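TSSL (Francisella novicida, PDB 4ACK) probably serves as a structural component of the type VI secretion system, a machine that delivers proteins out of the bacterium and is linked to virulence. Local coordinates at residues Asp98-Ile110 / Ile124-Tyr136. Residues are numbered along the deposited sequence; the frame is centred on the assembly and turned at random.
Sequences DGGEYVFEITDNI and ISLILHNDFYGKY
G100 and G134 bring the backbones together, their CA atoms 3.5 Å apart, where the chain beyond helix 118-129 returns to the first turn of helix 99-112; the axes of the short segments 99-110 and 124-129 stay 12.1 Å apart and run roughly antiparallel, at 139°. K135 N donates to G100 O over 2.9 Å, a bent bond with the donor lying above the carbonyl plane. G134, at positive phi, sets its CA at the edge of the F104 ring. Between the helices V103 and F104 meet F132, I127 and I124. Y136 turns its edge to the face of F104, Y136 CE2 standing 3.6 Å above the ring centre, with the planes at 79°. F132 slides past F104 in the opposite direction, the rings meeting obliquely, and completes an aromatic cluster. CG anti to the backbone N (chi1 -175°) sends the F132 ring toward helix 99-112, with G134 N over the centre of one face and I127 CD1 near the rim of the other; V103 CG1 meets F132 CE2 at 3.6 Å. This joint belongs to the all-helical DotU domain: a Schellman motif, with D131 at C-prime and F132 N bonded to I127 O, ends helix 118-129 and redirects the chain to helix 99-112. E71 of helix 55-79 takes the N-H groups of Y133 and G134, while Y148 of helix 143-153 packs on Y136 and T107. Further along, V103 and I127 meet tip to tip, and the I110 and I124 side chains slide past each other in opposite directions, I110 CD1 3.8 Å from I124 CG1. T107 OG1 bonds back to V103 O at 2.8 Å, presenting its oxygen to I124 CG2. At the exposed margin the aliphatic part of K135 crosses the E101 side chain almost perpendicularly. E101 OE2 and K135 NZ stay 6.0 Å apart, too far for a salt bridge.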
# COMPACT_ATOMS: atom_id res chain seq x y z
N ASP A 98 10.57 6.70 -0.59
CA ASP A 98 10.46 7.10 0.82
C ASP A 98 9.09 6.79 1.36
O ASP A 98 8.57 7.51 2.19
CB ASP A 98 10.73 8.60 0.95
CG ASP A 98 9.82 9.47 0.03
OD1 ASP A 98 9.13 8.95 -0.89
OD2 ASP A 98 9.78 10.70 0.24
N GLY A 99 8.48 5.71 0.86
CA GLY A 99 7.13 5.30 1.31
C GLY A 99 6.83 5.19 2.79
O GLY A 99 5.75 5.52 3.23
N GLY A 100 7.79 4.74 3.60
CA GLY A 100 7.57 4.69 5.05
C GLY A 100 7.24 6.05 5.72
O GLY A 100 6.54 6.13 6.78
N GLU A 101 7.76 7.11 5.13
CA GLU A 101 7.35 8.51 5.44
C GLU A 101 6.20 9.05 4.60
O GLU A 101 5.29 9.67 5.12
CB GLU A 101 8.58 9.45 5.25
CG GLU A 101 9.56 9.18 6.42
CD GLU A 101 10.86 9.95 6.41
OE1 GLU A 101 11.20 10.58 5.38
OE2 GLU A 101 11.53 9.89 7.49
N TYR A 102 6.26 8.87 3.29
CA TYR A 102 5.33 9.55 2.40
C TYR A 102 3.86 9.08 2.61
O TYR A 102 2.89 9.86 2.53
CB TYR A 102 5.81 9.45 0.94
CG TYR A 102 4.98 10.32 0.01
CD1 TYR A 102 4.73 11.66 0.30
CD2 TYR A 102 4.38 9.77 -1.15
CE1 TYR A 102 3.93 12.45 -0.59
CE2 TYR A 102 3.61 10.52 -2.00
CZ TYR A 102 3.38 11.86 -1.72
OH TYR A 102 2.61 12.60 -2.60
N VAL A 103 3.68 7.81 2.96
CA VAL A 103 2.30 7.35 3.32
C VAL A 103 1.71 8.19 4.43
O VAL A 103 0.51 8.49 4.44
CB VAL A 103 2.31 5.85 3.73
CG1 VAL A 103 1.04 5.43 4.51
CG2 VAL A 103 2.65 4.97 2.54
N PHE A 104 2.51 8.56 5.44
CA PHE A 104 1.93 9.37 6.52
C PHE A 104 1.79 10.83 6.14
O PHE A 104 0.88 11.53 6.62
CB PHE A 104 2.65 9.17 7.87
CG PHE A 104 2.59 7.74 8.33
CD1 PHE A 104 1.46 7.26 8.96
CD2 PHE A 104 3.65 6.87 8.06
CE1 PHE A 104 1.36 5.91 9.36
CE2 PHE A 104 3.59 5.56 8.45
CZ PHE A 104 2.43 5.06 9.12
N GLU A 105 2.59 11.24 5.17
CA GLU A 105 2.32 12.52 4.53
C GLU A 105 0.99 12.51 3.77
O GLU A 105 0.18 13.43 3.93
CB GLU A 105 3.42 12.94 3.57
CG GLU A 105 3.24 14.43 3.21
CD GLU A 105 4.29 14.90 2.21
OE1 GLU A 105 5.43 14.45 2.33
OE2 GLU A 105 3.98 15.70 1.32
N ILE A 106 0.75 11.49 2.94
CA ILE A 106 -0.60 11.29 2.34
C ILE A 106 -1.71 11.31 3.37
O ILE A 106 -2.75 12.02 3.20
CB ILE A 106 -0.65 9.98 1.55
CG1 ILE A 106 0.26 10.19 0.34
CG2 ILE A 106 -2.14 9.58 1.18
CD1 ILE A 106 0.58 8.90 -0.47
N THR A 107 -1.50 10.58 4.46
CA THR A 107 -2.50 10.45 5.49
C THR A 107 -2.79 11.82 6.14
O THR A 107 -3.96 12.16 6.33
CB THR A 107 -2.08 9.41 6.54
OG1 THR A 107 -1.81 8.14 5.88
CG2 THR A 107 -3.15 9.24 7.63
N ASP A 108 -1.73 12.61 6.46
CA ASP A 108 -1.89 14.00 6.88
C ASP A 108 -2.80 14.77 5.91
O ASP A 108 -3.68 15.46 6.33
CB ASP A 108 -0.54 14.76 6.97
CG ASP A 108 0.35 14.23 8.09
OD1 ASP A 108 -0.15 13.70 9.09
OD2 ASP A 108 1.58 14.31 7.92
N ASN A 109 -2.52 14.68 4.63
CA ASN A 109 -3.29 15.42 3.67
C ASN A 109 -4.77 15.03 3.66
O ASN A 109 -5.63 15.91 3.85
CB ASN A 109 -2.68 15.29 2.32
CG ASN A 109 -1.30 15.98 2.23
OD1 ASN A 109 -0.88 16.67 3.16
ND2 ASN A 109 -0.60 15.79 1.10
N ILE A 110 -5.07 13.74 3.53
CA ILE A 110 -6.49 13.32 3.48
C ILE A 110 -7.17 13.56 4.79
O ILE A 110 -8.38 13.71 4.84
CB ILE A 110 -6.67 11.87 3.04
CG1 ILE A 110 -6.28 10.85 4.12
CG2 ILE A 110 -5.94 11.67 1.74
CD1 ILE A 110 -6.50 9.34 3.60
N ILE A 124 -5.98 3.43 3.33
CA ILE A 124 -5.06 3.63 4.47
C ILE A 124 -5.47 2.69 5.60
O ILE A 124 -4.64 2.02 6.16
CB ILE A 124 -5.01 5.08 5.02
CG1 ILE A 124 -4.58 6.07 3.93
CG2 ILE A 124 -4.04 5.18 6.25
CD1 ILE A 124 -3.26 5.81 3.31
N SER A 125 -6.75 2.68 5.95
CA SER A 125 -7.26 1.80 7.03
C SER A 125 -6.83 0.32 6.78
O SER A 125 -6.29 -0.35 7.67
CB SER A 125 -8.79 1.85 7.05
OG SER A 125 -9.26 1.18 8.19
N LEU A 126 -6.98 -0.13 5.54
CA LEU A 126 -6.60 -1.49 5.20
C LEU A 126 -5.13 -1.78 5.41
O LEU A 126 -4.81 -2.74 6.07
CB LEU A 126 -7.00 -1.86 3.73
CG LEU A 126 -8.54 -2.06 3.54
CD1 LEU A 126 -8.91 -2.03 2.07
CD2 LEU A 126 -9.08 -3.35 4.16
N ILE A 127 -4.24 -0.97 4.82
CA ILE A 127 -2.81 -1.22 4.99
C ILE A 127 -2.43 -1.15 6.47
O ILE A 127 -1.65 -1.99 6.91
CB ILE A 127 -1.90 -0.41 4.07
CG1 ILE A 127 -1.92 1.07 4.42
CG2 ILE A 127 -2.29 -0.61 2.60
CD1 ILE A 127 -0.68 1.87 3.91
N LEU A 128 -3.09 -0.28 7.25
CA LEU A 128 -2.79 -0.15 8.68
C LEU A 128 -3.34 -1.35 9.52
O LEU A 128 -2.74 -1.71 10.55
CB LEU A 128 -3.29 1.20 9.27
CG LEU A 128 -2.57 2.52 8.79
CD1 LEU A 128 -3.24 3.81 9.35
CD2 LEU A 128 -1.10 2.52 9.16
N HIS A 129 -4.48 -1.92 9.11
CA HIS A 129 -5.00 -3.12 9.72
C HIS A 129 -4.24 -4.32 9.32
O HIS A 129 -4.28 -5.30 10.03
CB HIS A 129 -6.51 -3.32 9.50
CG HIS A 129 -7.33 -2.59 10.51
ND1 HIS A 129 -7.82 -1.31 10.29
CD2 HIS A 129 -7.66 -2.91 11.78
CE1 HIS A 129 -8.46 -0.90 11.37
NE2 HIS A 129 -8.37 -1.85 12.30
N ASN A 130 -3.57 -4.26 8.17
CA ASN A 130 -2.52 -5.24 7.80
C ASN A 130 -1.05 -4.94 8.22
O ASN A 130 -0.11 -5.44 7.59
CB ASN A 130 -2.66 -5.59 6.33
CG ASN A 130 -3.94 -6.41 6.09
OD1 ASN A 130 -3.90 -7.63 6.23
ND2 ASN A 130 -5.10 -5.73 5.91
N ASP A 131 -0.88 -4.16 9.29
CA ASP A 131 0.42 -3.93 9.96
C ASP A 131 1.45 -3.20 9.13
O ASP A 131 2.65 -3.51 9.22
CB ASP A 131 0.98 -5.24 10.53
CG ASP A 131 0.02 -5.85 11.53
OD1 ASP A 131 -0.72 -5.08 12.18
OD2 ASP A 131 -0.05 -7.06 11.65
N PHE A 132 0.99 -2.27 8.28
CA PHE A 132 1.91 -1.26 7.77
C PHE A 132 2.43 -0.40 8.94
O PHE A 132 1.65 0.14 9.74
CB PHE A 132 1.26 -0.37 6.71
CG PHE A 132 2.22 0.60 6.08
CD1 PHE A 132 3.17 0.17 5.14
CD2 PHE A 132 2.22 1.94 6.45
CE1 PHE A 132 4.06 1.07 4.53
CE2 PHE A 132 3.12 2.85 5.90
CZ PHE A 132 4.02 2.43 4.91
N TYR A 133 3.74 -0.29 9.01
CA TYR A 133 4.45 0.45 10.08
C TYR A 133 5.18 1.69 9.53
O TYR A 133 5.24 2.72 10.19
CB TYR A 133 5.47 -0.44 10.78
CG TYR A 133 4.85 -1.63 11.46
CD1 TYR A 133 3.63 -1.53 12.12
CD2 TYR A 133 5.48 -2.87 11.43
CE1 TYR A 133 3.06 -2.65 12.75
CE2 TYR A 133 4.91 -3.98 12.07
CZ TYR A 133 3.71 -3.85 12.73
OH TYR A 133 3.13 -4.94 13.33
N GLY A 134 5.71 1.55 8.33
CA GLY A 134 6.50 2.57 7.68
C GLY A 134 7.55 3.06 8.64
O GLY A 134 8.28 2.26 9.21
N LYS A 135 7.59 4.37 8.88
CA LYS A 135 8.70 5.04 9.64
C LYS A 135 8.61 4.62 11.08
O LYS A 135 9.54 4.80 11.87
CB LYS A 135 8.63 6.58 9.48
CG LYS A 135 7.36 7.18 10.10
CD LYS A 135 7.16 8.57 9.50
CE LYS A 135 6.74 9.57 10.55
NZ LYS A 135 6.10 10.83 9.92
N TYR A 136 7.48 4.03 11.44
CA TYR A 136 7.31 3.66 12.83
C TYR A 136 7.83 2.24 13.14
O TYR A 136 7.60 1.79 14.21
CB TYR A 136 5.87 3.81 13.28
CG TYR A 136 5.38 5.22 13.17
CD1 TYR A 136 5.83 6.23 14.05
CD2 TYR A 136 4.49 5.58 12.13
CE1 TYR A 136 5.39 7.57 13.88
CE2 TYR A 136 4.01 6.88 12.00
CZ TYR A 136 4.44 7.87 12.87
OH TYR A 136 3.96 9.17 12.69